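Long-range contacts in ALBA-Domain Protein (Trypanosoma brucei, PDB 7DL8), which probably binds RNA, as a member of the Alba family: residues Val66-Thr71 with Val91-Asp96; Asn12-Gly17 with Lys38-Ser43; Asn50-Val55 with Asp86-Val91. One frame throughout, in Å; residues are numbered along the deposited sequence.

Overall arrangement
All three contacts involve one four-stranded mixed sheet with the order 13-16, 39-45, 84-94, 65-76. Contact 2 pairs the parallel strands at one border and contact 1 the antiparallel strands at the other, their centres about 11 Å apart. Strand 39-45 bridges to strand 84-94 between them, with V92 O 3.0 Å from V40 N and V42 O 2.6 Å from I90 N, both probable hydrogen bonds. Contact 3 lays helix 49-61 over strand 84-94, its centre about 9 Å from that of contact 2 and about 12 Å from that of contact 1. Contacts 1 and 3 both use strand 84-94, their segments overlapping at V91, and I90 links them by touching V67 and I70.

Contact 1 (Val66-Thr71 with Val91-Asp96); sequences VVKKIT and VVTKAD
V66 O is gripped twice: T93 N gives it a nearly straight hydrogen bond of 3.1 Å lying in the carbonyl plane, and V92 CA, through its C-H, lies 3.5 Å from V66 O. V66 N returns the bond to T93 O at 3.0 Å, completing a hydrogen-bonded pair in the antiparallel hairpin of strands 65-76 and 84-94. V67 and V92 follow as a non-hydrogen-bonded pair. Then the register slips by one residue. K68 N reaches V91 O at 2.7 Å while V91 N reaches K69 O at 2.8 Å, so two lysines face one valine: a classic beta bulge, with the backbone of K68 near-helical (phi/psi -96/-29°), which lets K68 N and K69 O both turn to V91. The stem of K68 runs alongside V91 in the same direction, its CD against CG1, before the chain leads away. At the other end V66 and T93 cross obliquely, V66 CG2, in the crowded position between N and carbonyl carbon, coming 3.2 Å from T93 OG1, while V66 CG1 meets A95 CB at 4.0 Å. Beyond the bulge, I70 packs on I70 of the second subunit. Four main-chain hydrogen bonds thus carry this pairing, largely independent of side-chain identity.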
loop_
_atom_site.group_PDB
_atom_site.type_symbol
_atom_site.label_atom_id
_atom_site.label_comp_id
_atom_site.label_asym_id
_atom_site.label_seq_id
_atom_site.Cartn_x
_atom_site.Cartn_y
_atom_site.Cartn_z
ATOM N N VAL A 66 -10.477 -5.518 21.662
ATOM C CA VAL A 66 -11.176 -4.243 21.615
ATOM C C VAL A 66 -10.126 -3.144 21.587
ATOM O O VAL A 66 -9.102 -3.234 22.273
ATOM C CB VAL A 66 -12.137 -4.061 22.810
ATOM C CG1 VAL A 66 -13.360 -4.950 22.643
ATOM C CG2 VAL A 66 -11.429 -4.370 24.117
ATOM N N VAL A 67 -10.371 -2.117 20.781
ATOM C CA VAL A 67 -9.415 -1.027 20.628
ATOM C C VAL A 67 -9.543 -0.090 21.828
ATOM O O VAL A 67 -10.622 0.421 22.117
ATOM C CB VAL A 67 -9.643 -0.270 19.313
ATOM C CG1 VAL A 67 -8.701 0.917 19.221
ATOM C CG2 VAL A 67 -9.441 -1.207 18.130
ATOM N N LYS A 68 -8.425 0.124 22.523
ATOM C CA LYS A 68 -8.406 1.023 23.670
ATOM C C LYS A 68 -7.941 2.428 23.318
ATOM O O LYS A 68 -8.386 3.390 23.953
ATOM C CB LYS A 68 -7.502 0.452 24.772
ATOM C CG LYS A 68 -7.408 1.315 26.023
ATOM C CD LYS A 68 -6.317 0.827 26.964
ATOM C CE LYS A 68 -6.166 1.756 28.159
ATOM N NZ LYS A 68 -5.753 3.129 27.753
ATOM N N LYS A 69 -7.096 2.576 22.299
ATOM C CA LYS A 69 -6.547 3.879 21.950
ATOM C C LYS A 69 -5.864 3.793 20.595
ATOM O O LYS A 69 -5.227 2.785 20.279
ATOM C CB LYS A 69 -5.548 4.359 23.013
ATOM C CG LYS A 69 -5.235 5.842 22.958
ATOM C CD LYS A 69 -4.445 6.275 24.180
ATOM C CE LYS A 69 -2.951 6.097 23.962
ATOM N NZ LYS A 69 -2.218 5.919 25.245
ATOM N N ILE A 70 -6.006 4.853 19.800
ATOM C CA ILE A 70 -5.290 5.011 18.538
ATOM C C ILE A 70 -4.680 6.404 18.530
ATOM O O ILE A 70 -5.396 7.399 18.699
ATOM C CB ILE A 70 -6.202 4.816 17.315
ATOM C CG1 ILE A 70 -6.916 3.466 17.378
ATOM C CG2 ILE A 70 -5.395 4.924 16.032
ATOM C CD1 ILE A 70 -7.845 3.214 16.208
ATOM N N THR A 71 -3.364 6.480 18.337
ATOM C CA THR A 71 -2.659 7.751 18.249
ATOM C C THR A 71 -1.780 7.771 17.008
ATOM O O THR A 71 -1.286 6.734 16.558
ATOM C CB THR A 71 -1.789 8.021 19.491
ATOM O OG1 THR A 71 -0.687 7.104 19.517
ATOM C CG2 THR A 71 -2.603 7.873 20.768
ATOM N N VAL A 91 -3.688 0.462 20.442
ATOM C CA VAL A 91 -3.608 -0.309 21.677
ATOM C C VAL A 91 -4.833 -1.209 21.745
ATOM O O VAL A 91 -5.971 -0.724 21.746
ATOM C CB VAL A 91 -3.530 0.608 22.908
ATOM C CG1 VAL A 91 -3.387 -0.218 24.178
ATOM C CG2 VAL A 91 -2.378 1.591 22.766
ATOM N N VAL A 92 -4.606 -2.520 21.806
ATOM C CA VAL A 92 -5.682 -3.499 21.860
ATOM C C VAL A 92 -5.590 -4.266 23.171
ATOM O O VAL A 92 -4.494 -4.527 23.679
ATOM C CB VAL A 92 -5.637 -4.464 20.654
ATOM C CG1 VAL A 92 -5.746 -3.688 19.351
ATOM C CG2 VAL A 92 -4.361 -5.299 20.673
ATOM N N THR A 93 -6.750 -4.605 23.727
ATOM C CA THR A 93 -6.861 -5.446 24.910
ATOM C C THR A 93 -7.787 -6.610 24.594
ATOM O O THR A 93 -8.412 -6.664 23.532
ATOM C CB THR A 93 -7.381 -4.664 26.125
ATOM O OG1 THR A 93 -8.763 -4.340 25.934
ATOM C CG2 THR A 93 -6.583 -3.383 26.326
ATOM N N LYS A 94 -7.870 -7.553 25.530
ATOM C CA LYS A 94 -8.735 -8.710 25.342
ATOM C C LYS A 94 -10.194 -8.286 25.249
ATOM O O LYS A 94 -10.652 -7.406 25.982
ATOM C CB LYS A 94 -8.574 -9.692 26.501
ATOM C CG LYS A 94 -7.432 -10.675 26.374
ATOM C CD LYS A 94 -7.420 -11.596 27.583
ATOM C CE LYS A 94 -6.028 -12.094 27.889
ATOM N NZ LYS A 94 -5.178 -11.021 28.483
ATOM N N ALA A 95 -10.925 -8.924 24.342
ATOM C CA ALA A 95 -12.367 -8.765 24.287
ATOM C C ALA A 95 -13.019 -9.793 25.203
ATOM O O ALA A 95 -12.364 -10.696 25.729
ATOM C CB ALA A 95 -12.874 -8.914 22.853
ATOM N N ASP A 96 -14.326 -9.656 25.396
ATOM C CA ASP A 96 -15.033 -10.609 26.239
ATOM C C ASP A 96 -15.148 -11.939 25.506
ATOM O O ASP A 96 -15.535 -11.983 24.333
ATOM C CB ASP A 96 -16.416 -10.076 26.607
#

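Contact 2 (Asn12-Gly17 with Lys38-Ser43); sequences NSVRVG and KEVYVS
N12 opens the parallel pairing of a beta-alpha-beta crossover, in which strand 13-16 is linked to its neighbour 39-45 through helix 22-34. N12 O takes Y41 N at 2.8 Å in the carbonyl plane, lies at the edge of the Y41 ring, and also meets the CA-H of V40. The N12 side chain turns back between its own N and carbonyl carbon (chi1 60°), which carries ND2 to E39 O for a weak hydrogen bond. That amide lies beside the tyrosine and points the same way, the two planes 66° apart. The ring's outer end is tied within its own segment, Y41 OH giving a hydrogen bond to E39 OE2 at 3.0 Å from above the carboxylate plane.

S13 stands opposite Y41 and on the same face, where its CA-H leans on Y41 O. V14 uses both of its backbone polar groups: its N binds Y41 O at 2.8 Å, with the donor lifted out of the carbonyl plane, and its O accepts S43 N at 3.1 Å. On the other face, toward helix 22-34, V14 CG2 crosses V40 CG1 obliquely at 3.7 Å; F25 and I28 of that helix touch V14, and L33 touches V40. R15 pairs with S43 on the face of Y41. Its CG is anti to the backbone N, and the chain bends at chi2 and chi3 as CD comes near S43 O.

V16 closes the pairing, its N bound to S43 O at 2.8 Å nearly along the C=O axis. Helices 22-34 and 49-61 both reach its side chain, through F25 and A52. CG2, anti to the carbonyl carbon of V16, meets V42 CG1 obliquely at 3.7 Å.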
loop_
_atom_site.group_PDB
_atom_site.type_symbol
_atom_site.label_atom_id
_atom_site.label_comp_id
_atom_site.label_asym_id
_atom_site.label_seq_id
_atom_site.Cartn_x
_atom_site.Cartn_y
_atom_site.Cartn_z
ATOM N N ASN A 12 5.362 -6.351 24.596
ATOM C CA ASN A 12 3.969 -6.208 24.189
ATOM C C ASN A 12 3.779 -5.156 23.103
ATOM O O ASN A 12 2.707 -4.542 23.019
ATOM C CB ASN A 12 3.096 -5.883 25.402
ATOM C CG ASN A 12 3.505 -4.597 26.087
ATOM O OD1 ASN A 12 4.587 -4.064 25.839
ATOM N ND2 ASN A 12 2.637 -4.084 26.949
ATOM N N SER A 13 4.791 -4.932 22.270
ATOM C CA SER A 13 4.706 -3.990 21.162
ATOM C C SER A 13 5.023 -4.741 19.879
ATOM O O SER A 13 6.135 -5.254 19.714
ATOM C CB SER A 13 5.664 -2.814 21.360
ATOM O OG SER A 13 5.970 -2.189 20.126
ATOM N N VAL A 14 4.051 -4.797 18.975
ATOM C CA VAL A 14 4.178 -5.488 17.698
ATOM C C VAL A 14 4.302 -4.435 16.608
ATOM O O VAL A 14 3.399 -3.610 16.425
ATOM C CB VAL A 14 2.984 -6.421 17.436
ATOM C CG1 VAL A 14 3.144 -7.130 16.099
ATOM C CG2 VAL A 14 2.837 -7.424 18.568
ATOM N N ARG A 15 5.417 -4.465 15.883
ATOM C CA ARG A 15 5.679 -3.515 14.809
ATOM C C ARG A 15 5.303 -4.175 13.488
ATOM O O ARG A 15 5.947 -5.139 13.061
ATOM C CB ARG A 15 7.144 -3.081 14.815
ATOM C CG ARG A 15 7.621 -2.455 13.508
ATOM C CD ARG A 15 6.962 -1.109 13.263
ATOM N NE ARG A 15 7.758 -0.011 13.802
ATOM C CZ ARG A 15 7.414 0.701 14.870
ATOM N NH1 ARG A 15 8.194 1.684 15.296
ATOM N NH2 ARG A 15 6.290 0.425 15.513
ATOM N N VAL A 16 4.253 -3.664 12.852
ATOM C CA VAL A 16 3.801 -4.203 11.575
ATOM C C VAL A 16 4.675 -3.625 10.473
ATOM O O VAL A 16 4.858 -2.404 10.381
ATOM C CB VAL A 16 2.315 -3.889 11.343
ATOM C CG1 VAL A 16 1.875 -4.407 9.983
ATOM C CG2 VAL A 16 1.471 -4.502 12.447
ATOM N N GLY A 17 5.212 -4.498 9.634
ATOM C CA GLY A 17 6.164 -4.094 8.630
ATOM C C GLY A 17 6.295 -5.147 7.556
ATOM O O GLY A 17 5.499 -6.085 7.476
ATOM N N LYS A 38 -1.608 -7.515 29.272
ATOM C CA LYS A 38 -2.905 -6.853 29.346
ATOM C C LYS A 38 -3.224 -6.074 28.078
ATOM O O LYS A 38 -4.398 -5.965 27.704
ATOM C CB LYS A 38 -2.951 -5.922 30.560
ATOM N N GLU A 39 -2.211 -5.524 27.411
ATOM C CA GLU A 39 -2.426 -4.737 26.207
ATOM C C GLU A 39 -1.254 -4.938 25.257
ATOM O O GLU A 39 -0.118 -5.156 25.686
ATOM C CB GLU A 39 -2.606 -3.247 26.528
ATOM C CG GLU A 39 -1.374 -2.575 27.109
ATOM C CD GLU A 39 -1.709 -1.318 27.887
ATOM O OE1 GLU A 39 -2.903 -0.957 27.950
ATOM O OE2 GLU A 39 -0.778 -0.688 28.432
ATOM N N VAL A 40 -1.549 -4.882 23.961
ATOM C CA VAL A 40 -0.545 -4.985 22.908
ATOM C C VAL A 40 -0.591 -3.707 22.082
ATOM O O VAL A 40 -1.672 -3.245 21.701
ATOM C CB VAL A 40 -0.774 -6.223 22.022
ATOM C CG1 VAL A 40 0.153 -6.194 20.815
ATOM C CG2 VAL A 40 -0.567 -7.498 22.827
ATOM N N TYR A 41 0.583 -3.137 21.809
ATOM C CA TYR A 41 0.707 -1.915 21.020
ATOM C C TYR A 41 1.028 -2.295 19.578
ATOM O O TYR A 41 2.149 -2.718 19.276
ATOM C CB TYR A 41 1.790 -1.002 21.596
ATOM C CG TYR A 41 1.444 -0.374 22.931
ATOM C CD1 TYR A 41 1.438 -1.130 24.096
ATOM C CD2 TYR A 41 1.139 0.977 23.027
ATOM C CE1 TYR A 41 1.127 -0.561 25.317
ATOM C CE2 TYR A 41 0.829 1.556 24.245
ATOM C CZ TYR A 41 0.824 0.782 25.386
ATOM O OH TYR A 41 0.516 1.350 26.601
ATOM N N VAL A 42 0.047 -2.148 18.691
ATOM C CA VAL A 42 0.207 -2.452 17.273
ATOM C C VAL A 42 0.507 -1.148 16.544
ATOM O O VAL A 42 -0.333 -0.241 16.506
ATOM C CB VAL A 42 -1.044 -3.135 16.698
ATOM C CG1 VAL A 42 -0.820 -3.515 15.242
ATOM C CG2 VAL A 42 -1.406 -4.361 17.524
ATOM N N SER A 43 1.705 -1.049 15.970
ATOM C CA SER A 43 2.174 0.182 15.351
ATOM C C SER A 43 2.797 -0.110 13.991
ATOM O O SER A 43 3.168 -1.246 13.683
ATOM C CB SER A 43 3.186 0.905 16.252
ATOM O OG SER A 43 4.265 0.052 16.591
#

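Contact 3 (Asn50-Val55 with Asp86-Val91); sequences NEAVSV and DKIEIV
I88 and I90 rise from strand 84-94 as two neighbouring bumps, and helix 49-61 settles onto them with the turn that carries A52 and V53. The axes of 50-55 and 86-91 run 10° apart and 9.1 Å from each other at their closest, so over these segments the helix lies along the strand.

I88 meets the helix with both of its branches. CG1 is anti to the backbone N (chi1 -161°), which sends CD1 to V53 CG2 at 4.1 Å; CG2, in the crowded position between N and carbonyl carbon, meets A52 CB at 4.2 Å. The side chains of V53 and I88 cross at about a right angle. A52 points toward the strand, and its methyl is what I88 CG2 touches.

I90 is turned the other way, its CG1 anti to the carbonyl carbon (chi1 -57°). Its CD1 fits the shallow hollow on the helix surface framed by A52 O at 3.9 Å and by V53 CA and CG2, each at 4.4 Å. In return V53 CG2 drops into the dip between the two isoleucine CD1 methyls.

Other strands of the sheet add to the packing: V16 and A44 touch A52, and I70 touches I90. V53 also packs on D86 of the second subunit, while D86 of this chain forms a salt bridge with R74.

No hydrogen bond crosses between helix and strand. The four touching residues are buried, so the helix is held here by the fit of methyl groups and the exclusion of water, with no directional bond between these two segments.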
loop_
_atom_site.group_PDB
_atom_site.type_symbol
_atom_site.label_atom_id
_atom_site.label_comp_id
_atom_site.label_asym_id
_atom_site.label_seq_id
_atom_site.Cartn_x
_atom_site.Cartn_y
_atom_site.Cartn_z
ATOM N N ASN A 50 -1.494 1.442 6.891
ATOM C CA ASN A 50 -2.731 0.765 6.509
ATOM C C ASN A 50 -2.682 -0.713 6.882
ATOM O O ASN A 50 -3.686 -1.284 7.323
ATOM C CB ASN A 50 -3.008 0.954 5.015
ATOM C CG ASN A 50 -2.058 0.169 4.137
ATOM O OD1 ASN A 50 -0.842 0.235 4.305
ATOM N ND2 ASN A 50 -2.612 -0.578 3.189
ATOM N N GLU A 51 -1.521 -1.351 6.704
ATOM C CA GLU A 51 -1.384 -2.762 7.049
ATOM C C GLU A 51 -1.565 -2.992 8.546
ATOM O O GLU A 51 -2.105 -4.027 8.953
ATOM C CB GLU A 51 -0.020 -3.279 6.588
ATOM C CG GLU A 51 0.183 -4.777 6.751
ATOM C CD GLU A 51 1.618 -5.202 6.484
ATOM O OE1 GLU A 51 2.374 -4.403 5.892
ATOM O OE2 GLU A 51 1.989 -6.331 6.868
ATOM N N ALA A 52 -1.124 -2.043 9.377
ATOM C CA ALA A 52 -1.382 -2.140 10.811
ATOM C C ALA A 52 -2.871 -2.051 11.115
ATOM O O ALA A 52 -3.344 -2.668 12.076
ATOM C CB ALA A 52 -0.626 -1.048 11.563
ATOM N N VAL A 53 -3.617 -1.284 10.319
ATOM C CA VAL A 53 -5.059 -1.186 10.515
ATOM C C VAL A 53 -5.734 -2.495 10.127
ATOM O O VAL A 53 -6.683 -2.941 10.784
ATOM C CB VAL A 53 -5.622 0.006 9.718
ATOM C CG1 VAL A 53 -7.144 -0.039 9.676
ATOM C CG2 VAL A 53 -5.141 1.319 10.318
ATOM N N SER A 54 -5.242 -3.144 9.070
ATOM C CA SER A 54 -5.810 -4.423 8.660
ATOM C C SER A 54 -5.544 -5.514 9.690
ATOM O O SER A 54 -6.377 -6.410 9.868
ATOM C CB SER A 54 -5.251 -4.831 7.297
ATOM O OG SER A 54 -5.362 -6.230 7.093
ATOM N N VAL A 55 -4.402 -5.452 10.379
ATOM C CA VAL A 55 -4.115 -6.425 11.430
ATOM C C VAL A 55 -5.117 -6.289 12.571
ATOM O O VAL A 55 -5.607 -7.289 13.111
ATOM C CB VAL A 55 -2.665 -6.267 11.922
ATOM C CG1 VAL A 55 -2.473 -6.945 13.270
ATOM C CG2 VAL A 55 -1.693 -6.832 10.898
ATOM N N ASP A 86 5.645 9.252 9.372
ATOM C CA ASP A 86 4.447 9.223 10.196
ATOM C C ASP A 86 4.209 7.822 10.745
ATOM O O ASP A 86 4.601 6.819 10.143
ATOM C CB ASP A 86 3.233 9.692 9.397
ATOM C CG ASP A 86 3.312 11.162 9.038
ATOM O OD1 ASP A 86 3.685 11.971 9.914
ATOM O OD2 ASP A 86 3.017 11.507 7.877
ATOM N N LYS A 87 3.558 7.766 11.904
ATOM C CA LYS A 87 3.406 6.528 12.654
ATOM C C LYS A 87 2.020 6.446 13.274
ATOM O O LYS A 87 1.497 7.443 13.779
ATOM C CB LYS A 87 4.486 6.433 13.739
ATOM C CG LYS A 87 4.226 5.414 14.829
ATOM C CD LYS A 87 5.338 5.458 15.864
ATOM C CE LYS A 87 5.095 4.474 16.993
ATOM N NZ LYS A 87 6.027 4.707 18.131
ATOM N N ILE A 88 1.429 5.253 13.230
ATOM C CA ILE A 88 0.174 4.964 13.913
ATOM C C ILE A 88 0.459 3.955 15.016
ATOM O O ILE A 88 1.397 3.156 14.923
ATOM C CB ILE A 88 -0.908 4.439 12.942
ATOM C CG1 ILE A 88 -2.303 4.578 13.557
ATOM C CG2 ILE A 88 -0.638 2.990 12.555
ATOM C CD1 ILE A 88 -3.428 4.248 12.600
ATOM N N GLU A 89 -0.337 4.013 16.083
ATOM C CA GLU A 89 -0.189 3.100 17.214
ATOM C C GLU A 89 -1.572 2.764 17.754
ATOM O O GLU A 89 -2.273 3.645 18.261
ATOM C CB GLU A 89 0.691 3.703 18.310
ATOM C CG GLU A 89 0.939 2.762 19.477
ATOM C CD GLU A 89 1.802 3.382 20.558
ATOM O OE1 GLU A 89 1.276 4.196 21.347
ATOM O OE2 GLU A 89 3.006 3.054 20.618
ATOM N N ILE A 90 -1.962 1.497 17.641
ATOM C CA ILE A 90 -3.249 1.010 18.121
ATOM C C ILE A 90 -3.012 0.136 19.344
ATOM O O ILE A 90 -2.223 -0.816 19.293
ATOM C CB ILE A 90 -4.001 0.231 17.028
ATOM C CG1 ILE A 90 -4.195 1.107 15.789
ATOM C CG2 ILE A 90 -5.341 -0.267 17.552
ATOM C CD1 ILE A 90 -3.893 0.398 14.486
ATOM N N VAL A 91 -3.688 0.462 20.442
ATOM C CA VAL A 91 -3.608 -0.309 21.677
ATOM C C VAL A 91 -4.833 -1.209 21.745
ATOM O O VAL A 91 -5.971 -0.724 21.746
ATOM C CB VAL A 91 -3.530 0.608 22.908
ATOM C CG1 VAL A 91 -3.387 -0.218 24.178
ATOM C CG2 VAL A 91 -2.378 1.591 22.766
#